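Local coordinates for protein enoyl-CoA hydratase (Thermus thermophilus, PDB 1WZ8) that probably catalyses the reversible hydration of enoyl-CoA thioesters, as a hexameric member of the crotonase (enoyl-CoA hydratase/isomerase) family, at residues A37-L42 with L87-E92; V108-K113 with E193-K198; I128-K133 with L188-E193. All blocks are in the same frame, centred on the assembly; numbering follows the deposited sequence.

Interaction 1: A37-L42 with L87-E92; sequences ALHRGL and LRVFWE
R40 and R88 bring two like-charged nitrogens side by side, R40 NH1 against R88 NE, and the carboxylate of E92 is what reconciles them. Both are donors, so the pair itself is no hydrogen bond; each instead donates a hydrogen bond to E92 OE2. R40 NH1 forms a salt bridge with E92 OE2, on the syn side and out of the carboxylate plane, though its modelled length is doubtfully short, while R88 NE reaches E92 OE2 at 2.9 Å from above that plane. The two guanidiniums stand nearly perpendicular, their planes 83° apart; the R40 chain bends at chi3, which sets NE, and it is NH1 that makes the bond. R88 has a second carboxylate partner, E78, at its NH2.

The other oxygen of E92 is taken by H39: H39 ND1 donates to E92 OE1 at 2.8 Å, almost straight (166°), with the oxygen in the ring plane and its anti lone pair used. Three donors thus grip one buried carboxylate, which would be expected to favour its ionised form. Beside this polar centre H39 CE1 touches V89 CG1 at 4.0 Å, and L75 of helix 73-81 packs against both residues.

The short segments' axes cross at 40°, 9.9 Å apart at closest approach. The arrangement is a salt-bridge network with a His-carboxylate hydrogen bond, joining helices 36-49 and 83-102 of the crotonase fold.

Interaction 2: V108-K113 with E193-K198; sequences VAAVEK and EKVYEK
V195 and Y196, in the first turn of helix 195-207, pack on A110 of strand 107-111 and on E112 in the chain that follows, a helix-on-sheet contact of the crotonase fold. V195 makes the central apolar contact. Its CG1 stands anti to the backbone N (chi1 177°), and this one branch meets three successive residues: the carbonyl carbon of A110 at 3.9 Å, the carbonyl oxygen of V111 and, at 3.8 Å, the CG of E112. V195 also touches V190 of strand 188-190, an outermost strand of the sheet within this chain.

A110 points its CB at the helix. This methyl lies 4.2 Å from V195 CG1 and also approaches Y196, whose CD1 it meets at 4.4 Å near the plane of the ring, at its edge. The Y196 ring leads away from the strand segment; its hydroxyl is hydrogen-bonded to E23, and R61 makes a cation-pi contact with the ring.

E112 reaches across from the loop following the strand. Its CG is anti to the carbonyl carbon and the chain is extended beyond it, crossing V195 obliquely: the methylene packs on the valine while the carboxylate continues to Y196, where OE2 comes to 4.1 Å from Y196 CB. Carboxylate and ring planes are 38° apart. R61 forms a salt bridge to E112 OE1, so one arginine serves both the glutamate and the tyrosine ring.

The polar link between the segments is indirect. A single water donates to E112 OE2 at 2.8 Å and accepts from the backbone N of Y196 at 3.0 Å.

Interaction 3: I128-K133 with L188-E193; sequences IAVVGK and LAVEDE
The backbone of V131 bonds to L188 and V190, the residues on each side of its bridge partner A189. V131 N donates to L188 O at 2.9 Å with an N-H...O angle of 179°, and V190 N returns the bond to V131 O, lying in the plane of that carbonyl. K133 N continues the pattern beyond the strand, reaching V190 O at 2.8 Å though more bent, at 141°. CA-H...O contacts supplement these bonds, from A189 CA to V131 O and from G132 CA to V190 O.

Apolar contacts occupy both faces. On one, V130 CG2 meets L188 CD1 at 4.4 Å; on the other, V131 CG2 touches A189 CB at 3.9 Å. That V131 branch sits between its backbone N and carbonyl carbon, the crowded position. Separately, V130 CG1 lies 4.1 Å from V190 CG2. Y167 of a neighbouring subunit packs on L188.

Among polar side chains, K133 bends at chi4 (-54°), placing NZ for a weak bond to A189 O; a water also links K133 NZ to A189 O, though its distance to A189 O is doubtfully short. K133 CE comes to 3.4 Å from E191 OE2, but the charged ends stay apart. D192 OD2 accepts from G134 N, just after the strand.

Parallel bridges join V130 to L188, V131 to A189 and G132 to V190, adding strand 188-190, outermost within the chain, to the parallel part of the main crotonase sheet.

How the interactions relate
Interactions 2 and 3 form one continuous region, their centres 6 Å apart, whereas interaction 1 lies across the chain's centre, about 25 Å from interaction 2 and 27 Å from interaction 3 between centres. Strands 107-111 and 128-132 are sheet neighbours, with A109 N to I128 O and V111 N to V130 O probable hydrogen bonds. E193 is shared by the segments 193-198 and 188-193, where strand 188-190 leads by way of a loop into helix 195-207. Chemistry follows place: interaction 1 is buried and ionic, between two helices; interaction 2 is buried and mostly apolar, with one bridging water; interaction 3 is partly buried, built on backbone bonds, and its loop end is exposed.

Interaction 1: A37-L42 with L87-E92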
loop_
_atom_site.group_PDB
_atom_site.type_symbol
_atom_site.label_atom_id
_atom_site.label_comp_id
_atom_site.label_asym_id
_atom_site.label_seq_id
_atom_site.Cartn_x
_atom_site.Cartn_y
_atom_site.Cartn_z
ATOM N N ALA A 37 -32.167 15.711 -3.415
ATOM C CA ALA A 37 -32.275 15.265 -4.802
ATOM C C ALA A 37 -31.077 15.626 -5.670
ATOM O O ALA A 37 -30.631 14.813 -6.482
ATOM C CB ALA A 37 -33.554 15.813 -5.428
ATOM N N LEU A 38 -30.562 16.842 -5.511
ATOM C CA LEU A 38 -29.423 17.279 -6.311
ATOM C C LEU A 38 -28.147 16.545 -5.921
ATOM O O LEU A 38 -27.361 16.154 -6.781
ATOM C CB LEU A 38 -29.214 18.788 -6.176
ATOM C CG LEU A 38 -28.082 19.355 -7.043
ATOM C CD1 LEU A 38 -28.362 19.084 -8.517
ATOM C CD2 LEU A 38 -27.954 20.841 -6.792
ATOM N N HIS A 39 -27.937 16.358 -4.626
ATOM C CA HIS A 39 -26.749 15.649 -4.171
ATOM C C HIS A 39 -26.724 14.239 -4.762
ATOM O O HIS A 39 -25.701 13.790 -5.284
ATOM C CB HIS A 39 -26.722 15.596 -2.641
ATOM C CG HIS A 39 -25.501 14.934 -2.086
ATOM N ND1 HIS A 39 -25.479 13.607 -1.713
ATOM C CD2 HIS A 39 -24.253 15.409 -1.866
ATOM C CE1 HIS A 39 -24.269 13.294 -1.285
ATOM N NE2 HIS A 39 -23.505 14.369 -1.367
ATOM N N ARG A 40 -27.852 13.541 -4.692
ATOM C CA ARG A 40 -27.923 12.197 -5.241
ATOM C C ARG A 40 -27.756 12.213 -6.761
ATOM O O ARG A 40 -27.123 11.324 -7.334
ATOM C CB ARG A 40 -29.250 11.536 -4.873
ATOM C CG ARG A 40 -29.474 10.222 -5.606
ATOM C CD ARG A 40 -30.529 9.368 -4.935
ATOM N NE ARG A 40 -31.711 10.165 -4.619
ATOM C CZ ARG A 40 -31.943 10.705 -3.428
ATOM N NH1 ARG A 40 -31.055 10.536 -2.452
ATOM N NH2 ARG A 40 -33.070 11.374 -3.205
ATOM N N GLY A 41 -28.326 13.230 -7.403
ATOM C CA GLY A 41 -28.221 13.351 -8.846
ATOM C C GLY A 41 -26.786 13.535 -9.304
ATOM O O GLY A 41 -26.337 12.873 -10.239
ATOM N N LEU A 42 -26.065 14.439 -8.647
ATOM C CA LEU A 42 -24.671 14.701 -8.991
ATOM C C LEU A 42 -23.790 13.488 -8.718
ATOM O O LEU A 42 -22.756 13.295 -9.360
ATOM C CB LEU A 42 -24.153 15.905 -8.193
ATOM C CG LEU A 42 -24.692 17.265 -8.646
ATOM C CD1 LEU A 42 -24.341 18.348 -7.635
ATOM C CD2 LEU A 42 -24.114 17.594 -10.012
ATOM N N LEU A 87 -27.161 6.642 5.873
ATOM C CA LEU A 87 -26.395 5.690 5.075
ATOM C C LEU A 87 -26.609 5.820 3.573
ATOM O O LEU A 87 -25.720 5.487 2.791
ATOM C CB LEU A 87 -26.677 4.258 5.538
ATOM C CG LEU A 87 -25.827 3.788 6.731
ATOM C CD1 LEU A 87 -24.366 3.732 6.306
ATOM C CD2 LEU A 87 -25.998 4.726 7.928
ATOM N N ARG A 88 -27.782 6.296 3.161
ATOM C CA ARG A 88 -27.970 6.446 1.741
ATOM C C ARG A 88 -27.097 7.579 1.251
ATOM O O ARG A 88 -26.459 7.501 0.209
ATOM C CB ARG A 88 -29.442 6.770 1.487
ATOM C CG ARG A 88 -29.696 7.240 0.055
ATOM C CD ARG A 88 -30.954 8.109 -0.050
ATOM N NE ARG A 88 -30.616 9.528 0.103
ATOM C CZ ARG A 88 -31.390 10.262 0.922
ATOM N NH1 ARG A 88 -32.403 9.702 1.558
ATOM N NH2 ARG A 88 -31.130 11.562 1.085
ATOM N N VAL A 89 -27.001 8.649 2.033
ATOM C CA VAL A 89 -26.132 9.771 1.693
ATOM C C VAL A 89 -24.661 9.365 1.803
ATOM O O VAL A 89 -23.812 9.901 1.088
ATOM C CB VAL A 89 -26.424 10.989 2.603
ATOM C CG1 VAL A 89 -25.444 12.124 2.309
ATOM C CG2 VAL A 89 -27.843 11.469 2.363
ATOM N N PHE A 90 -24.361 8.412 2.685
ATOM C CA PHE A 90 -22.986 7.940 2.837
ATOM C C PHE A 90 -22.472 7.466 1.482
ATOM O O PHE A 90 -21.414 7.896 1.018
ATOM C CB PHE A 90 -22.920 6.779 3.833
ATOM C CG PHE A 90 -21.554 6.159 3.949
ATOM C CD1 PHE A 90 -20.577 6.733 4.756
ATOM C CD2 PHE A 90 -21.239 5.013 3.229
ATOM C CE1 PHE A 90 -19.300 6.172 4.844
ATOM C CE2 PHE A 90 -19.972 4.445 3.306
ATOM C CZ PHE A 90 -18.999 5.028 4.117
ATOM N N TRP A 91 -23.225 6.578 0.843
ATOM C CA TRP A 91 -22.821 6.067 -0.456
ATOM C C TRP A 91 -22.873 7.125 -1.555
ATOM O O TRP A 91 -22.101 7.066 -2.511
ATOM C CB TRP A 91 -23.660 4.840 -0.809
ATOM C CG TRP A 91 -23.378 3.717 0.141
ATOM C CD1 TRP A 91 -24.204 3.236 1.122
ATOM C CD2 TRP A 91 -22.152 2.985 0.256
ATOM N NE1 TRP A 91 -23.563 2.253 1.839
ATOM C CE2 TRP A 91 -22.303 2.079 1.329
ATOM C CE3 TRP A 91 -20.937 3.009 -0.445
ATOM C CZ2 TRP A 91 -21.286 1.201 1.717
ATOM C CZ3 TRP A 91 -19.923 2.136 -0.056
ATOM C CH2 TRP A 91 -20.108 1.244 1.017
ATOM N N GLU A 92 -23.766 8.101 -1.416
ATOM C CA GLU A 92 -23.855 9.183 -2.397
ATOM C C GLU A 92 -22.593 10.044 -2.323
ATOM O O GLU A 92 -22.015 10.420 -3.350
ATOM C CB GLU A 92 -25.073 10.065 -2.114
ATOM C CG GLU A 92 -26.395 9.455 -2.534
ATOM C CD GLU A 92 -27.576 10.308 -2.117
ATOM O OE1 GLU A 92 -27.381 11.517 -1.877
ATOM O OE2 GLU A 92 -28.701 9.771 -2.043
#

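Interaction 2: V108-K113 with E193-K198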
loop_
_atom_site.group_PDB
_atom_site.type_symbol
_atom_site.label_atom_id
_atom_site.label_comp_id
_atom_site.label_asym_id
_atom_site.label_seq_id
_atom_site.Cartn_x
_atom_site.Cartn_y
_atom_site.Cartn_z
ATOM N N VAL A 108 -13.813 18.634 -16.363
ATOM C CA VAL A 108 -13.336 19.968 -16.044
ATOM C C VAL A 108 -14.407 20.682 -15.227
ATOM O O VAL A 108 -15.595 20.552 -15.512
ATOM C CB VAL A 108 -13.089 20.797 -17.328
ATOM C CG1 VAL A 108 -12.614 22.202 -16.962
ATOM C CG2 VAL A 108 -12.068 20.095 -18.219
ATOM N N ALA A 109 -13.986 21.423 -14.209
ATOM C CA ALA A 109 -14.931 22.160 -13.383
ATOM C C ALA A 109 -14.685 23.661 -13.486
ATOM O O ALA A 109 -13.560 24.126 -13.319
ATOM C CB ALA A 109 -14.820 21.715 -11.930
ATOM N N ALA A 110 -15.742 24.414 -13.784
ATOM C CA ALA A 110 -15.644 25.870 -13.871
ATOM C C ALA A 110 -16.107 26.336 -12.498
ATOM O O ALA A 110 -17.295 26.567 -12.276
ATOM C CB ALA A 110 -16.570 26.404 -14.961
ATOM N N VAL A 111 -15.159 26.464 -11.578
ATOM C CA VAL A 111 -15.468 26.841 -10.203
ATOM C C VAL A 111 -15.601 28.348 -10.014
ATOM O O VAL A 111 -14.619 29.052 -9.789
ATOM C CB VAL A 111 -14.392 26.285 -9.257
ATOM C CG1 VAL A 111 -14.886 26.316 -7.824
ATOM C CG2 VAL A 111 -14.033 24.860 -9.677
ATOM N N GLU A 112 -16.839 28.822 -10.088
ATOM C CA GLU A 112 -17.142 30.238 -9.953
ATOM C C GLU A 112 -17.567 30.651 -8.549
ATOM O O GLU A 112 -18.430 30.021 -7.942
ATOM C CB GLU A 112 -18.259 30.622 -10.930
ATOM C CG GLU A 112 -17.936 30.393 -12.394
ATOM C CD GLU A 112 -19.149 30.588 -13.286
ATOM O OE1 GLU A 112 -20.097 29.777 -13.192
ATOM O OE2 GLU A 112 -19.160 31.556 -14.076
ATOM N N LYS A 113 -16.938 31.714 -8.052
ATOM C CA LYS A 113 -17.247 32.307 -6.752
ATOM C C LYS A 113 -17.134 31.494 -5.471
ATOM O O LYS A 113 -16.473 31.926 -4.530
ATOM C CB LYS A 113 -18.649 32.923 -6.789
ATOM C CG LYS A 113 -18.830 33.999 -7.842
ATOM C CD LYS A 113 -20.189 34.661 -7.712
ATOM C CE LYS A 113 -20.404 35.681 -8.821
ATOM N NZ LYS A 113 -20.315 35.034 -10.159
ATOM N N GLU A 193 -14.137 36.800 -13.967
ATOM C CA GLU A 193 -15.012 36.845 -15.126
ATOM C C GLU A 193 -14.664 35.865 -16.242
ATOM O O GLU A 193 -15.511 35.554 -17.078
ATOM C CB GLU A 193 -15.014 38.251 -15.718
ATOM C CG GLU A 193 -16.252 39.029 -15.408
ATOM C CD GLU A 193 -17.504 38.234 -15.708
ATOM O OE1 GLU A 193 -17.616 37.694 -16.827
ATOM O OE2 GLU A 193 -18.381 38.150 -14.822
ATOM N N LYS A 194 -13.421 35.395 -16.252
ATOM C CA LYS A 194 -12.929 34.489 -17.281
ATOM C C LYS A 194 -13.003 33.009 -16.930
ATOM O O LYS A 194 -12.610 32.164 -17.738
ATOM C CB LYS A 194 -11.473 34.828 -17.606
ATOM C CG LYS A 194 -11.230 36.248 -18.089
ATOM C CD LYS A 194 -11.678 36.416 -19.523
ATOM C CE LYS A 194 -11.331 37.797 -20.052
ATOM N NZ LYS A 194 -11.609 37.913 -21.512
ATOM N N VAL A 195 -13.506 32.687 -15.742
ATOM C CA VAL A 195 -13.571 31.291 -15.307
ATOM C C VAL A 195 -14.257 30.349 -16.291
ATOM O O VAL A 195 -13.634 29.406 -16.792
ATOM C CB VAL A 195 -14.252 31.170 -13.919
ATOM C CG1 VAL A 195 -14.368 29.697 -13.511
ATOM C CG2 VAL A 195 -13.441 31.945 -12.881
ATOM N N TYR A 196 -15.535 30.586 -16.570
ATOM C CA TYR A 196 -16.242 29.719 -17.503
ATOM C C TYR A 196 -15.553 29.675 -18.869
ATOM O O TYR A 196 -15.373 28.605 -19.450
ATOM C CB TYR A 196 -17.694 30.167 -17.684
ATOM C CG TYR A 196 -18.426 29.323 -18.702
ATOM C CD1 TYR A 196 -18.705 27.982 -18.451
ATOM C CD2 TYR A 196 -18.794 29.852 -19.940
ATOM C CE1 TYR A 196 -19.334 27.185 -19.410
ATOM C CE2 TYR A 196 -19.422 29.061 -20.904
ATOM C CZ TYR A 196 -19.688 27.731 -20.631
ATOM O OH TYR A 196 -20.302 26.944 -21.581
ATOM N N GLU A 197 -15.169 30.840 -19.381
ATOM C CA GLU A 197 -14.500 30.913 -20.677
ATOM C C GLU A 197 -13.250 30.037 -20.752
ATOM O O GLU A 197 -13.060 29.300 -21.723
ATOM C CB GLU A 197 -14.129 32.366 -20.993
ATOM C CG GLU A 197 -13.214 32.537 -22.192
ATOM C CD GLU A 197 -12.941 33.996 -22.507
ATOM O OE1 GLU A 197 -13.900 34.707 -22.875
ATOM O OE2 GLU A 197 -11.775 34.432 -22.381
ATOM N N LYS A 198 -12.394 30.125 -19.735
ATOM C CA LYS A 198 -11.161 29.338 -19.706
ATOM C C LYS A 198 -11.471 27.860 -19.491
ATOM O O LYS A 198 -10.840 26.994 -20.092
ATOM C CB LYS A 198 -10.238 29.835 -18.589
ATOM C CG LYS A 198 -8.905 29.094 -18.484
ATOM C CD LYS A 198 -8.038 29.310 -19.727
ATOM C CE LYS A 198 -6.683 28.625 -19.595
ATOM N NZ LYS A 198 -5.806 28.866 -20.781
HETATM O O HOH W 1 -16.998 32.866 -15.373
#

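Interaction 3: I128-K133 with L188-E193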
loop_
_atom_site.group_PDB
_atom_site.type_symbol
_atom_site.label_atom_id
_atom_site.label_comp_id
_atom_site.label_asym_id
_atom_site.label_seq_id
_atom_site.Cartn_x
_atom_site.Cartn_y
_atom_site.Cartn_z
ATOM N N ILE A 128 -9.514 18.625 -13.912
ATOM C CA ILE A 128 -8.959 19.965 -13.998
ATOM C C ILE A 128 -9.996 20.955 -13.497
ATOM O O ILE A 128 -11.143 20.940 -13.939
ATOM C CB ILE A 128 -8.580 20.323 -15.451
ATOM C CG1 ILE A 128 -7.471 19.387 -15.944
ATOM C CG2 ILE A 128 -8.119 21.777 -15.524
ATOM C CD1 ILE A 128 -7.038 19.630 -17.374
ATOM N N ALA A 129 -9.597 21.795 -12.551
ATOM C CA ALA A 129 -10.498 22.801 -12.023
ATOM C C ALA A 129 -9.928 24.158 -12.364
ATOM O O ALA A 129 -8.733 24.397 -12.198
ATOM C CB ALA A 129 -10.635 22.660 -10.507
ATOM N N VAL A 130 -10.783 25.034 -12.873
ATOM C CA VAL A 130 -10.377 26.388 -13.201
ATOM C C VAL A 130 -11.124 27.253 -12.203
ATOM O O VAL A 130 -12.355 27.203 -12.138
ATOM C CB VAL A 130 -10.805 26.789 -14.631
ATOM C CG1 VAL A 130 -10.372 28.222 -14.921
ATOM C CG2 VAL A 130 -10.190 25.835 -15.646
ATOM N N VAL A 131 -10.390 28.025 -11.410
ATOM C CA VAL A 131 -11.029 28.888 -10.427
ATOM C C VAL A 131 -10.737 30.347 -10.719
ATOM O O VAL A 131 -9.874 30.672 -11.543
ATOM C CB VAL A 131 -10.541 28.588 -8.985
ATOM C CG1 VAL A 131 -10.743 27.122 -8.661
ATOM C CG2 VAL A 131 -9.069 28.978 -8.827
ATOM N N GLY A 132 -11.475 31.221 -10.047
ATOM C CA GLY A 132 -11.249 32.643 -10.211
ATOM C C GLY A 132 -10.251 33.044 -9.142
ATOM O O GLY A 132 -10.153 32.386 -8.109
ATOM N N LYS A 133 -9.489 34.101 -9.384
ATOM C CA LYS A 133 -8.519 34.550 -8.397
ATOM C C LYS A 133 -9.211 34.829 -7.061
ATOM O O LYS A 133 -8.631 34.611 -5.993
ATOM C CB LYS A 133 -7.815 35.813 -8.885
ATOM C CG LYS A 133 -6.970 35.584 -10.124
ATOM C CD LYS A 133 -6.172 36.818 -10.499
ATOM C CE LYS A 133 -5.304 36.534 -11.707
ATOM N NZ LYS A 133 -4.463 35.332 -11.476
ATOM N N LEU A 188 -5.569 26.063 -12.515
ATOM C CA LEU A 188 -5.523 27.446 -12.963
ATOM C C LEU A 188 -6.407 28.375 -12.167
ATOM O O LEU A 188 -7.465 27.982 -11.684
ATOM C CB LEU A 188 -5.951 27.537 -14.425
ATOM C CG LEU A 188 -5.171 26.781 -15.500
ATOM C CD1 LEU A 188 -6.014 26.737 -16.765
ATOM C CD2 LEU A 188 -3.819 27.455 -15.758
ATOM N N ALA A 189 -5.955 29.620 -12.042
ATOM C CA ALA A 189 -6.709 30.662 -11.354
ATOM C C ALA A 189 -6.671 31.835 -12.318
ATOM O O ALA A 189 -5.600 32.368 -12.593
ATOM C CB ALA A 189 -6.041 31.040 -10.040
ATOM N N VAL A 190 -7.832 32.218 -12.845
ATOM C CA VAL A 190 -7.926 33.326 -13.798
ATOM C C VAL A 190 -8.816 34.440 -13.255
ATOM O O VAL A 190 -9.370 34.321 -12.163
ATOM C CB VAL A 190 -8.522 32.847 -15.136
ATOM C CG1 VAL A 190 -7.638 31.761 -15.745
ATOM C CG2 VAL A 190 -9.936 32.315 -14.909
ATOM N N GLU A 191 -8.955 35.527 -14.014
ATOM C CA GLU A 191 -9.809 36.621 -13.566
ATOM C C GLU A 191 -11.195 36.022 -13.382
ATOM O O GLU A 191 -11.661 35.253 -14.220
ATOM C CB GLU A 191 -9.848 37.749 -14.602
ATOM C CG GLU A 191 -8.501 38.427 -14.859
ATOM C CD GLU A 191 -7.898 39.055 -13.610
ATOM O OE1 GLU A 191 -8.664 39.557 -12.760
ATOM O OE2 GLU A 191 -6.650 39.060 -13.485
ATOM N N ASP A 192 -11.845 36.363 -12.276
ATOM C CA ASP A 192 -13.167 35.823 -11.968
ATOM C C ASP A 192 -14.124 35.751 -13.153
ATOM O O ASP A 192 -14.837 34.762 -13.328
ATOM C CB ASP A 192 -13.810 36.634 -10.846
ATOM C CG ASP A 192 -13.024 36.560 -9.548
ATOM O OD1 ASP A 192 -13.440 37.221 -8.578
ATOM O OD2 ASP A 192 -12.001 35.846 -9.496
ATOM N N GLU A 193 -14.137 36.800 -13.967
ATOM C CA GLU A 193 -15.012 36.845 -15.126
ATOM C C GLU A 193 -14.664 35.865 -16.242
ATOM O O GLU A 193 -15.511 35.554 -17.078
ATOM C CB GLU A 193 -15.014 38.251 -15.718
ATOM C CG GLU A 193 -16.252 39.029 -15.408
ATOM C CD GLU A 193 -17.504 38.234 -15.708
ATOM O OE1 GLU A 193 -17.616 37.694 -16.827
ATOM O OE2 GLU A 193 -18.381 38.150 -14.822
HETATM O O HOH W 2 -4.548 34.138 -14.082
#